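Local coordinates for cystathionine gamma-lyase (Saccharomyces cerevisiae, PDB 1N8P), which is a member of the Cys/Met metabolism family of PLP-dependent enzymes and binds pyridoxal-5'-phosphate, at residues Gly16-Val21 and Val25-Ser30; Leu262-Ile267 and Ile370-Glu375; Ala66-Gln71 and Leu182-Ser187. All blocks are in the same frame, centred on the assembly; numbering follows the deposited sequence.

Contact 1: Gly16-Val21 and Val25-Ser30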
ATOM      1  N   GLY A  16       5.865  10.361 -18.684  1.00 46.21           N
ATOM      2  CA  GLY A  16       5.655  10.439 -17.248  1.00 44.81           C
ATOM      3  C   GLY A  16       6.787   9.827 -16.440  1.00 49.05           C
ATOM      4  O   GLY A  16       6.676   9.657 -15.223  1.00 45.12           O
ATOM      5  N   GLU A  17       7.883   9.492 -17.109  1.00 52.96           N
ATOM      6  CA  GLU A  17       9.031   8.909 -16.422  1.00 58.91           C
ATOM      7  C   GLU A  17       9.395   9.775 -15.222  1.00 61.03           C
ATOM      8  O   GLU A  17       9.067  10.962 -15.188  1.00 67.45           O
ATOM      9  CB  GLU A  17      10.228   8.815 -17.363  1.00 61.63           C
ATOM     10  CG  GLU A  17      11.331   7.945 -16.817  1.00 65.91           C
ATOM     11  CD  GLU A  17      12.509   7.838 -17.758  1.00 70.00           C
ATOM     12  OE1 GLU A  17      13.307   6.881 -17.588  1.00 68.54           O
ATOM     13  OE2 GLU A  17      12.634   8.712 -18.656  1.00 70.00           O
ATOM     14  N   HIS A  18      10.081   9.197 -14.239  1.00 62.76           N
ATOM     15  CA  HIS A  18      10.435   9.948 -13.028  1.00 63.36           C
ATOM     16  C   HIS A  18      11.933  10.193 -12.875  1.00 66.16           C
ATOM     17  O   HIS A  18      12.741   9.718 -13.692  1.00 69.83           O
ATOM     18  CB  HIS A  18       9.924   9.203 -11.786  1.00 59.56           C
ATOM     19  CG  HIS A  18      10.619   7.897 -11.539  1.00 59.10           C
ATOM     20  ND1 HIS A  18      10.716   6.911 -12.502  1.00 57.35           N
ATOM     21  CD2 HIS A  18      11.264   7.422 -10.444  1.00 54.74           C
ATOM     22  CE1 HIS A  18      11.392   5.885 -12.009  1.00 58.46           C
ATOM     23  NE2 HIS A  18      11.737   6.171 -10.763  1.00 59.11           N
ATOM     24  N   VAL A  19      12.295  10.921 -11.815  1.00 63.17           N
ATOM     25  CA  VAL A  19      13.695  11.229 -11.531  1.00 66.89           C
ATOM     26  C   VAL A  19      14.215  10.551 -10.248  1.00 67.93           C
ATOM     27  O   VAL A  19      13.776  10.847  -9.135  1.00 62.88           O
ATOM     28  CB  VAL A  19      13.936  12.771 -11.419  1.00 67.81           C
ATOM     29  CG1 VAL A  19      15.405  13.044 -11.066  1.00 68.47           C
ATOM     30  CG2 VAL A  19      13.586  13.465 -12.736  1.00 65.59           C
ATOM     31  N   ASP A  20      15.167   9.639 -10.420  1.00 70.00           N
ATOM     32  CA  ASP A  20      15.757   8.925  -9.295  1.00 69.41           C
ATOM     33  C   ASP A  20      17.266   8.786  -9.444  1.00 69.86           C
ATOM     34  O   ASP A  20      17.754   8.163 -10.399  1.00 63.23           O
ATOM     35  CB  ASP A  20      15.162   7.519  -9.167  1.00 69.76           C
ATOM     36  CG  ASP A  20      15.767   6.736  -8.006  1.00 69.51           C
ATOM     37  OD1 ASP A  20      15.503   5.523  -7.909  1.00 70.00           O
ATOM     38  OD2 ASP A  20      16.498   7.330  -7.186  1.00 69.48           O
ATOM     39  N   VAL A  21      17.997   9.367  -8.494  1.00 70.00           N
ATOM     40  CA  VAL A  21      19.451   9.281  -8.506  1.00 70.00           C
ATOM     41  C   VAL A  21      19.841   7.808  -8.480  1.00 70.00           C
ATOM     42  O   VAL A  21      20.739   7.389  -9.217  1.00 70.00           O
ATOM     43  CB  VAL A  21      20.065  10.007  -7.284  1.00 70.00           C
ATOM     44  CG1 VAL A  21      21.449   9.433  -6.959  1.00 68.65           C
ATOM     45  CG2 VAL A  21      20.173  11.497  -7.583  1.00 70.00           C
ATOM     46  N   VAL A  25      14.151   1.798 -12.268  1.00 67.26           N
ATOM     47  CA  VAL A  25      13.425   1.679 -13.520  1.00 62.13           C
ATOM     48  C   VAL A  25      11.983   1.916 -13.120  1.00 61.74           C
ATOM     49  O   VAL A  25      11.173   2.361 -13.919  1.00 67.98           O
ATOM     50  CB  VAL A  25      13.549   0.258 -14.140  1.00 65.51           C
ATOM     51  CG1 VAL A  25      12.538   0.089 -15.288  1.00 62.99           C
ATOM     52  CG2 VAL A  25      14.979   0.033 -14.663  1.00 63.04           C
ATOM     53  N   ILE A  26      11.663   1.627 -11.864  1.00 60.98           N
ATOM     54  CA  ILE A  26      10.299   1.827 -11.395  1.00 59.73           C
ATOM     55  C   ILE A  26      10.115   2.984 -10.416  1.00 57.76           C
ATOM     56  O   ILE A  26      10.767   3.054  -9.366  1.00 59.27           O
ATOM     57  CB  ILE A  26       9.730   0.523 -10.772  1.00 58.34           C
ATOM     58  CG1 ILE A  26       9.411  -0.469 -11.893  1.00 57.74           C
ATOM     59  CG2 ILE A  26       8.468   0.815  -9.946  1.00 60.76           C
ATOM     60  CD1 ILE A  26       8.611   0.126 -13.024  1.00 49.38           C
ATOM     61  N   GLU A  27       9.207   3.888 -10.767  1.00 51.38           N
ATOM     62  CA  GLU A  27       8.921   5.036  -9.932  1.00 51.39           C
ATOM     63  C   GLU A  27       8.499   4.620  -8.522  1.00 58.17           C
ATOM     64  O   GLU A  27       7.574   3.822  -8.360  1.00 62.69           O
ATOM     65  CB  GLU A  27       7.804   5.858 -10.547  1.00 45.60           C
ATOM     66  CG  GLU A  27       7.709   7.246  -9.972  1.00 58.64           C
ATOM     67  CD  GLU A  27       6.308   7.822 -10.056  1.00 66.41           C
ATOM     68  OE1 GLU A  27       6.128   9.034  -9.761  1.00 70.00           O
ATOM     69  OE2 GLU A  27       5.384   7.055 -10.405  1.00 66.92           O
ATOM     70  N   PRO A  28       9.173   5.157  -7.480  1.00 59.71           N
ATOM     71  CA  PRO A  28       8.866   4.853  -6.077  1.00 53.86           C
ATOM     72  C   PRO A  28       7.651   5.658  -5.598  1.00 51.35           C
ATOM     73  O   PRO A  28       7.273   6.640  -6.219  1.00 50.90           O
ATOM     74  CB  PRO A  28      10.140   5.276  -5.355  1.00 51.45           C
ATOM     75  CG  PRO A  28      10.514   6.503  -6.110  1.00 55.36           C
ATOM     76  CD  PRO A  28      10.366   6.023  -7.560  1.00 60.44           C
ATOM     77  N   ILE A  29       7.059   5.245  -4.481  1.00 51.12           N
ATOM     78  CA  ILE A  29       5.896   5.928  -3.937  1.00 46.18           C
ATOM     79  C   ILE A  29       6.282   7.018  -2.958  1.00 48.79           C
ATOM     80  O   ILE A  29       6.713   6.745  -1.847  1.00 44.96           O
ATOM     81  CB  ILE A  29       4.949   4.936  -3.233  1.00 44.71           C
ATOM     82  CG1 ILE A  29       4.421   3.930  -4.266  1.00 49.81           C
ATOM     83  CG2 ILE A  29       3.788   5.690  -2.579  1.00 44.21           C
ATOM     84  CD1 ILE A  29       3.407   2.920  -3.728  1.00 51.47           C
ATOM     85  N   SER A  30       6.104   8.264  -3.371  1.00 48.73           N
ATOM     86  CA  SER A  30       6.452   9.377  -2.520  1.00 56.67           C
ATOM     87  C   SER A  30       5.239   9.915  -1.776  1.00 58.52           C
ATOM     88  O   SER A  30       4.380  10.582  -2.356  1.00 59.39           O
ATOM     89  CB  SER A  30       7.114  10.468  -3.359  1.00 58.46           C
ATOM     90  OG  SER A  30       8.161   9.905  -4.137  1.00 61.40           O
TER

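Contact 2: Leu262-Ile267 and Ile370-Glu375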
ATOM      1  N   LEU A 262     -12.546  -5.052 -29.444  1.00 39.16           N
ATOM      2  CA  LEU A 262     -12.787  -6.127 -30.408  1.00 40.17           C
ATOM      3  C   LEU A 262     -13.906  -7.002 -29.834  1.00 40.22           C
ATOM      4  O   LEU A 262     -14.870  -7.311 -30.505  1.00 49.15           O
ATOM      5  CB  LEU A 262     -11.542  -7.010 -30.625  1.00 35.73           C
ATOM      6  CG  LEU A 262     -10.119  -6.461 -30.801  1.00 35.48           C
ATOM      7  CD1 LEU A 262      -9.333  -7.599 -31.332  1.00 39.26           C
ATOM      8  CD2 LEU A 262      -9.994  -5.263 -31.739  1.00 33.11           C
ATOM      9  N   SER A 263     -13.789  -7.386 -28.573  1.00 41.90           N
ATOM     10  CA  SER A 263     -14.808  -8.217 -27.973  1.00 42.83           C
ATOM     11  C   SER A 263     -16.200  -7.635 -28.028  1.00 42.18           C
ATOM     12  O   SER A 263     -17.113  -8.320 -28.442  1.00 44.77           O
ATOM     13  CB  SER A 263     -14.444  -8.540 -26.531  1.00 41.76           C
ATOM     14  OG  SER A 263     -13.436  -9.534 -26.507  1.00 42.39           O
ATOM     15  N   ALA A 264     -16.358  -6.379 -27.610  1.00 47.80           N
ATOM     16  CA  ALA A 264     -17.667  -5.702 -27.602  1.00 48.06           C
ATOM     17  C   ALA A 264     -18.248  -5.579 -28.998  1.00 48.09           C
ATOM     18  O   ALA A 264     -19.453  -5.644 -29.181  1.00 49.20           O
ATOM     19  CB  ALA A 264     -17.559  -4.318 -26.956  1.00 45.33           C
ATOM     20  N   ASN A 265     -17.380  -5.395 -29.982  1.00 50.90           N
ATOM     21  CA  ASN A 265     -17.817  -5.306 -31.354  1.00 49.11           C
ATOM     22  C   ASN A 265     -18.333  -6.674 -31.763  1.00 49.97           C
ATOM     23  O   ASN A 265     -19.431  -6.773 -32.285  1.00 53.09           O
ATOM     24  CB  ASN A 265     -16.661  -4.891 -32.259  1.00 49.21           C
ATOM     25  CG  ASN A 265     -17.028  -4.945 -33.732  1.00 47.85           C
ATOM     26  OD1 ASN A 265     -17.019  -6.012 -34.348  1.00 46.41           O
ATOM     27  ND2 ASN A 265     -17.366  -3.793 -34.298  1.00 45.85           N
ATOM     28  N   LYS A 266     -17.544  -7.722 -31.523  1.00 48.05           N
ATOM     29  CA  LYS A 266     -17.946  -9.079 -31.873  1.00 48.03           C
ATOM     30  C   LYS A 266     -19.185  -9.536 -31.105  1.00 50.13           C
ATOM     31  O   LYS A 266     -19.865 -10.484 -31.514  1.00 53.29           O
ATOM     32  CB  LYS A 266     -16.803 -10.071 -31.639  1.00 49.81           C
ATOM     33  CG  LYS A 266     -15.850 -10.231 -32.805  1.00 47.30           C
ATOM     34  CD  LYS A 266     -14.823 -11.312 -32.524  1.00 56.23           C
ATOM     35  CE  LYS A 266     -15.497 -12.649 -32.217  1.00 60.79           C
ATOM     36  NZ  LYS A 266     -14.518 -13.766 -32.031  1.00 58.19           N
ATOM     37  N   ILE A 267     -19.481  -8.867 -29.999  1.00 43.30           N
ATOM     38  CA  ILE A 267     -20.662  -9.200 -29.212  1.00 47.32           C
ATOM     39  C   ILE A 267     -21.874  -8.397 -29.714  1.00 51.12           C
ATOM     40  O   ILE A 267     -23.009  -8.876 -29.675  1.00 53.14           O
ATOM     41  CB  ILE A 267     -20.432  -8.914 -27.720  1.00 39.51           C
ATOM     42  CG1 ILE A 267     -19.527  -9.993 -27.133  1.00 40.09           C
ATOM     43  CG2 ILE A 267     -21.745  -8.883 -26.978  1.00 35.46           C
ATOM     44  CD1 ILE A 267     -19.087  -9.728 -25.694  1.00 38.72           C
ATOM     45  N   ILE A 370     -24.007  -3.214 -20.942  1.00 38.64           N
ATOM     46  CA  ILE A 370     -22.866  -4.042 -20.566  1.00 45.99           C
ATOM     47  C   ILE A 370     -21.483  -3.455 -20.855  1.00 46.11           C
ATOM     48  O   ILE A 370     -21.227  -2.839 -21.888  1.00 49.90           O
ATOM     49  CB  ILE A 370     -22.961  -5.452 -21.192  1.00 39.31           C
ATOM     50  CG1 ILE A 370     -23.068  -5.360 -22.696  1.00 39.80           C
ATOM     51  CG2 ILE A 370     -24.210  -6.143 -20.702  1.00 46.70           C
ATOM     52  CD1 ILE A 370     -23.321  -6.693 -23.340  1.00 48.27           C
ATOM     53  N   SER A 371     -20.609  -3.662 -19.879  1.00 45.38           N
ATOM     54  CA  SER A 371     -19.220  -3.224 -19.860  1.00 36.23           C
ATOM     55  C   SER A 371     -18.328  -4.453 -20.159  1.00 38.59           C
ATOM     56  O   SER A 371     -18.016  -5.242 -19.257  1.00 35.64           O
ATOM     57  CB  SER A 371     -18.929  -2.676 -18.456  1.00 34.53           C
ATOM     58  OG  SER A 371     -17.681  -2.039 -18.356  1.00 35.61           O
ATOM     59  N   VAL A 372     -17.941  -4.639 -21.415  1.00 30.32           N
ATOM     60  CA  VAL A 372     -17.104  -5.763 -21.762  1.00 31.71           C
ATOM     61  C   VAL A 372     -15.686  -5.635 -21.176  1.00 38.97           C
ATOM     62  O   VAL A 372     -15.040  -4.592 -21.331  1.00 35.23           O
ATOM     63  CB  VAL A 372     -16.977  -5.884 -23.256  1.00 33.40           C
ATOM     64  CG1 VAL A 372     -16.183  -7.123 -23.608  1.00 24.22           C
ATOM     65  CG2 VAL A 372     -18.348  -5.906 -23.878  1.00 35.88           C
ATOM     66  N   GLY A 373     -15.226  -6.704 -20.504  1.00 40.34           N
ATOM     67  CA  GLY A 373     -13.901  -6.752 -19.893  1.00 33.06           C
ATOM     68  C   GLY A 373     -12.868  -7.361 -20.826  1.00 33.05           C
ATOM     69  O   GLY A 373     -12.996  -7.228 -22.053  1.00 32.72           O
ATOM     70  N   ILE A 374     -11.856  -8.035 -20.280  1.00 30.00           N
ATOM     71  CA  ILE A 374     -10.825  -8.636 -21.142  1.00 28.57           C
ATOM     72  C   ILE A 374     -10.692 -10.165 -21.082  1.00 25.42           C
ATOM     73  O   ILE A 374      -9.684 -10.731 -21.536  1.00 24.04           O
ATOM     74  CB  ILE A 374      -9.408  -7.976 -20.923  1.00 30.95           C
ATOM     75  CG1 ILE A 374      -8.878  -8.255 -19.503  1.00 35.53           C
ATOM     76  CG2 ILE A 374      -9.514  -6.476 -21.086  1.00 22.02           C
ATOM     77  CD1 ILE A 374      -7.412  -7.863 -19.284  1.00 25.71           C
ATOM     78  N   GLU A 375     -11.715 -10.832 -20.546  1.00 23.77           N
ATOM     79  CA  GLU A 375     -11.731 -12.298 -20.497  1.00 23.40           C
ATOM     80  C   GLU A 375     -11.764 -12.766 -21.960  1.00 24.38           C
ATOM     81  O   GLU A 375     -11.842 -11.948 -22.857  1.00 26.24           O
ATOM     82  CB  GLU A 375     -12.983 -12.812 -19.761  1.00 24.24           C
ATOM     83  CG  GLU A 375     -13.268 -12.213 -18.354  1.00 17.85           C
ATOM     84  CD  GLU A 375     -14.014 -10.903 -18.426  1.00 24.89           C
ATOM     85  OE1 GLU A 375     -14.632 -10.502 -17.422  1.00 25.19           O
ATOM     86  OE2 GLU A 375     -13.981 -10.257 -19.485  1.00 23.89           O
TER

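Contact 3: Ala66-Gln71 and Leu182-Ser187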
ATOM      1  N   ALA A  66       0.115  13.364 -22.169  1.00 38.40           N
ATOM      2  CA  ALA A  66       0.792  12.824 -23.346  1.00 33.10           C
ATOM      3  C   ALA A  66      -0.096  11.883 -24.106  1.00 29.84           C
ATOM      4  O   ALA A  66      -0.148  11.922 -25.331  1.00 37.35           O
ATOM      5  CB  ALA A  66       2.062  12.085 -22.940  1.00 28.61           C
ATOM      6  N   LEU A  67      -0.792  11.009 -23.396  1.00 35.89           N
ATOM      7  CA  LEU A  67      -1.645  10.053 -24.094  1.00 35.91           C
ATOM      8  C   LEU A  67      -2.819  10.827 -24.683  1.00 34.72           C
ATOM      9  O   LEU A  67      -3.394  10.448 -25.712  1.00 37.71           O
ATOM     10  CB  LEU A  67      -2.132   8.952 -23.135  1.00 34.67           C
ATOM     11  CG  LEU A  67      -1.111   8.100 -22.362  1.00 30.62           C
ATOM     12  CD1 LEU A  67      -1.882   7.065 -21.561  1.00 32.43           C
ATOM     13  CD2 LEU A  67      -0.124   7.415 -23.292  1.00 22.26           C
ATOM     14  N   GLU A  68      -3.156  11.940 -24.041  1.00 36.26           N
ATOM     15  CA  GLU A  68      -4.258  12.752 -24.515  1.00 36.20           C
ATOM     16  C   GLU A  68      -3.805  13.796 -25.530  1.00 44.90           C
ATOM     17  O   GLU A  68      -4.545  14.731 -25.822  1.00 53.94           O
ATOM     18  CB  GLU A  68      -4.933  13.440 -23.353  1.00 26.64           C
ATOM     19  CG  GLU A  68      -6.378  13.771 -23.625  1.00 34.18           C
ATOM     20  CD  GLU A  68      -7.183  12.530 -23.980  1.00 34.83           C
ATOM     21  OE1 GLU A  68      -7.451  11.713 -23.081  1.00 31.80           O
ATOM     22  OE2 GLU A  68      -7.545  12.362 -25.170  1.00 35.73           O
ATOM     23  N   ASN A  69      -2.600  13.619 -26.076  1.00 48.11           N
ATOM     24  CA  ASN A  69      -2.016  14.538 -27.059  1.00 43.70           C
ATOM     25  C   ASN A  69      -2.206  15.933 -26.565  1.00 41.89           C
ATOM     26  O   ASN A  69      -2.670  16.782 -27.302  1.00 52.32           O
ATOM     27  CB  ASN A  69      -2.703  14.416 -28.417  1.00 49.41           C
ATOM     28  CG  ASN A  69      -1.996  15.220 -29.497  1.00 50.50           C
ATOM     29  OD1 ASN A  69      -0.772  15.284 -29.512  1.00 55.75           O
ATOM     30  ND2 ASN A  69      -2.758  15.811 -30.412  1.00 43.94           N
ATOM     31  N   ALA A  70      -1.849  16.169 -25.314  1.00 38.97           N
ATOM     32  CA  ALA A  70      -2.040  17.473 -24.716  1.00 40.10           C
ATOM     33  C   ALA A  70      -0.824  18.025 -23.988  1.00 42.63           C
ATOM     34  O   ALA A  70       0.060  17.298 -23.542  1.00 38.98           O
ATOM     35  CB  ALA A  70      -3.232  17.422 -23.759  1.00 44.66           C
ATOM     36  N   GLN A  71      -0.805  19.337 -23.852  1.00 44.79           N
ATOM     37  CA  GLN A  71       0.294  19.986 -23.182  1.00 55.65           C
ATOM     38  C   GLN A  71       0.209  19.860 -21.661  1.00 54.35           C
ATOM     39  O   GLN A  71       1.229  19.701 -20.990  1.00 56.75           O
ATOM     40  CB  GLN A  71       0.330  21.465 -23.591  1.00 61.89           C
ATOM     41  CG  GLN A  71       0.856  21.713 -25.004  1.00 61.99           C
ATOM     42  CD  GLN A  71       2.327  21.430 -25.114  1.00 65.72           C
ATOM     43  OE1 GLN A  71       3.140  22.061 -24.432  1.00 65.35           O
ATOM     44  NE2 GLN A  71       2.686  20.469 -25.964  1.00 66.87           N
ATOM     45  N   LEU A 182     -14.296   6.070 -23.776  1.00 36.58           N
ATOM     46  CA  LEU A 182     -13.474   5.639 -24.901  1.00 29.46           C
ATOM     47  C   LEU A 182     -12.005   5.602 -24.489  1.00 28.87           C
ATOM     48  O   LEU A 182     -11.267   4.753 -24.960  1.00 30.78           O
ATOM     49  CB  LEU A 182     -13.661   6.565 -26.098  1.00 34.45           C
ATOM     50  CG  LEU A 182     -15.029   6.554 -26.793  1.00 33.92           C
ATOM     51  CD1 LEU A 182     -15.043   7.633 -27.876  1.00 33.83           C
ATOM     52  CD2 LEU A 182     -15.299   5.182 -27.422  1.00 30.83           C
ATOM     53  N   SER A 183     -11.598   6.512 -23.603  1.00 25.63           N
ATOM     54  CA  SER A 183     -10.219   6.573 -23.100  1.00 26.80           C
ATOM     55  C   SER A 183      -9.178   7.147 -24.070  1.00 28.86           C
ATOM     56  O   SER A 183      -9.328   7.052 -25.275  1.00 27.26           O
ATOM     57  CB  SER A 183      -9.727   5.197 -22.780  1.00 20.10           C
ATOM     58  OG  SER A 183      -9.070   4.723 -23.932  1.00 13.74           O
ATOM     59  N   PRO A 184      -8.090   7.724 -23.544  1.00 26.82           N
ATOM     60  CA  PRO A 184      -7.074   8.264 -24.446  1.00 31.20           C
ATOM     61  C   PRO A 184      -6.829   7.404 -25.698  1.00 29.22           C
ATOM     62  O   PRO A 184      -6.740   7.913 -26.790  1.00 40.58           O
ATOM     63  CB  PRO A 184      -5.841   8.350 -23.539  1.00 26.17           C
ATOM     64  CG  PRO A 184      -6.462   8.807 -22.231  1.00 24.05           C
ATOM     65  CD  PRO A 184      -7.697   7.919 -22.132  1.00 26.43           C
ATOM     66  N   TYR A 185      -6.767   6.095 -25.546  1.00 27.41           N
ATOM     67  CA  TYR A 185      -6.495   5.226 -26.673  1.00 30.94           C
ATOM     68  C   TYR A 185      -7.396   5.385 -27.909  1.00 34.45           C
ATOM     69  O   TYR A 185      -6.922   5.610 -29.007  1.00 40.33           O
ATOM     70  CB  TYR A 185      -6.507   3.738 -26.219  1.00 31.60           C
ATOM     71  CG  TYR A 185      -6.043   2.802 -27.318  1.00 31.42           C
ATOM     72  CD1 TYR A 185      -4.763   2.940 -27.864  1.00 31.47           C
ATOM     73  CD2 TYR A 185      -6.894   1.850 -27.869  1.00 25.76           C
ATOM     74  CE1 TYR A 185      -4.337   2.174 -28.930  1.00 28.31           C
ATOM     75  CE2 TYR A 185      -6.479   1.071 -28.946  1.00 30.45           C
ATOM     76  CZ  TYR A 185      -5.183   1.249 -29.477  1.00 35.36           C
ATOM     77  OH  TYR A 185      -4.723   0.522 -30.563  1.00 43.21           O
ATOM     78  N   ILE A 186      -8.701   5.242 -27.721  1.00 35.14           N
ATOM     79  CA  ILE A 186      -9.660   5.326 -28.799  1.00 24.76           C
ATOM     80  C   ILE A 186      -9.874   6.722 -29.356  1.00 30.45           C
ATOM     81  O   ILE A 186     -10.172   6.863 -30.525  1.00 31.91           O
ATOM     82  CB  ILE A 186     -11.054   4.785 -28.352  1.00 31.14           C
ATOM     83  CG1 ILE A 186     -10.939   3.302 -27.988  1.00 21.92           C
ATOM     84  CG2 ILE A 186     -12.111   5.007 -29.492  1.00 14.87           C
ATOM     85  CD1 ILE A 186     -12.236   2.703 -27.557  1.00 31.64           C
ATOM     86  N   SER A 187      -9.721   7.756 -28.543  1.00 31.42           N
ATOM     87  CA  SER A 187      -9.958   9.092 -29.037  1.00 31.30           C
ATOM     88  C   SER A 187      -9.252  10.205 -28.288  1.00 36.01           C
ATOM     89  O   SER A 187      -8.916  10.083 -27.114  1.00 42.72           O
ATOM     90  CB  SER A 187     -11.451   9.350 -29.032  1.00 37.16           C
ATOM     91  OG  SER A 187     -11.737  10.643 -29.526  1.00 53.58           O
TER

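Contact 1: Gly16-Val21 and Val25-Ser30
His18 and Glu27 mark the closest approach of two irregular backbones, with CA of His18 6.0 Å from CA of Glu27. Neither Gly16-Val21 nor Val25-Ser30 is helix or strand, and no hydrogen bond joins them, so the contact depends on one imidazole laid over the backbone opposite. The evidence is a CH-pi contact: Glu27 CA stands 3.2 Å from the centroid of the His18 ring and 15° off its normal, above the centre of one face. A chi1 of 67° sets His18 CG between its own backbone N and carbonyl carbon, which swings the ring across to Glu27. The same ring meets Pro28 obliquely, CD2 of His18 lying 3.3 Å from CD of Pro28. Glu27 runs on past the ring as an extended chain, its CG 3.4 Å from His18 CG. The contact folds the loop between helices 8-14 and 55-67 back on itself at a subunit interface, where Pro28 packs on Ile29 of the second subunit. The polar ends turn to other partners: His18 NE2 hydrogen-bonds Ser24 OG, in the three residues between the segments, and Glu27 OE1 takes Asn59 ND2 of helix 55-67. Glu27 also touches His247 of helix 240-250.

Contact 2: Leu262-Ile267 and Ile370-Glu375
Val372 reaches Ser263 and Ala264 with both its methyl groups, an arrangement set by a chi1 of -176°. That torsion puts CG1 anti to the backbone N and CG2 anti to the carbonyl carbon, and since the side chain leaves the backbone toward the helix, each branch meets a different residue of Leu262-Ile267. CG1 of Val372 lies 3.7 Å from CB of Ser263; CG2 of Val372 lies 3.6 Å from CB of Ala264. A looser third contact comes from Ile267, one turn further along: its chi2 of 173° extends the chain so that CD1 of Ile267 comes within 4.3 Å of CG2 of Val372. The valine therefore faces three positions, i, i+1 and i+4, on one side of the helix, and CA of Ala264 is 5.9 Å from CA of Val372. This is helix-on-sheet packing: helix 253-271 packs on the mixed sheet that holds strand 367-371, here through Val372, the first residue beyond that strand. Strand 307-312 takes part through Ile308, which touches Ala264, Ile267 and Ile370, while backbone bonds tie Val372 to Gly306 and Ile370 to Ile308. Across the two segments the contact is apolar, without a hydrogen bond, and all four touching residues are buried. The one polar group of the four side chains, Ser263 OG, lies beside its own backbone N and is hydrogen-bonded to Thr377 OG1, at the start of helix 377-392. That last helix closes on the same region, with Leu381 packed on Ile267.

Contact 3: Ala66-Gln71 and Leu182-Ser187
The carboxylate of Glu68 meets Pro184 and Ser187 without a single hydrogen bond across the contact, although all three residues are buried. OE1 of Glu68 comes to 3.2 Å from CG of Pro184, the two side chains crossing at about a right angle, and OE2 of Glu68 lies 3.3 Å from Ser187 O, a pairing of two acceptors. Donors from outside the segments probably offset this: His199 NE2 bonds OE1, Asn188 ND2 weakly bonds OE2, and Asn179 ND2 makes weak bonds to both OE1 and Ser187 O. CG of Glu68 is anti to the backbone N (chi1 -154°), and a bend at chi2 (58°) then turns the carboxylate onto Pro184. Glu68 is the first residue beyond helix 55-67, which ends in a Schellman motif: Asn69, with positive phi, is the C-prime residue, its N 3.1 Å from Ala66 O, and Ala70 N reaches back to Ala65 O. The partner segment directly follows the pocket residues Asp178, Thr180 and Phe181, and the Pro184 side chain is about 12 Å from a bound pyridoxal-5'-phosphate. Apolar contact completes the junction: CB of Leu67 lies 3.8 Å from CB of Pro184, and Phe8 of helix 8-14 touches both residues.

How the contacts relate
Contact 1 is a surface contact, its centre about 27 Å from the centre of the chain, whereas contacts 2 and 3 are buried, their centres about 18 and 11 Å from it. None has a hydrogen bond across its segments, yet the chemistry differs: a ring face over backbone in contact 1, aliphatic carbons in contact 2, a carboxylate and a leucine against proline in contact 3. Contacts 1 and 3 both involve helix 55-67, the first by touching Asn59 from a loop, the second at its C-terminal end; helix 253-271 carries half of contact 2 and also touches Tyr185 in segment 182-187. Other subunits border contacts 1 and 2, while none touches the segments of contact 3.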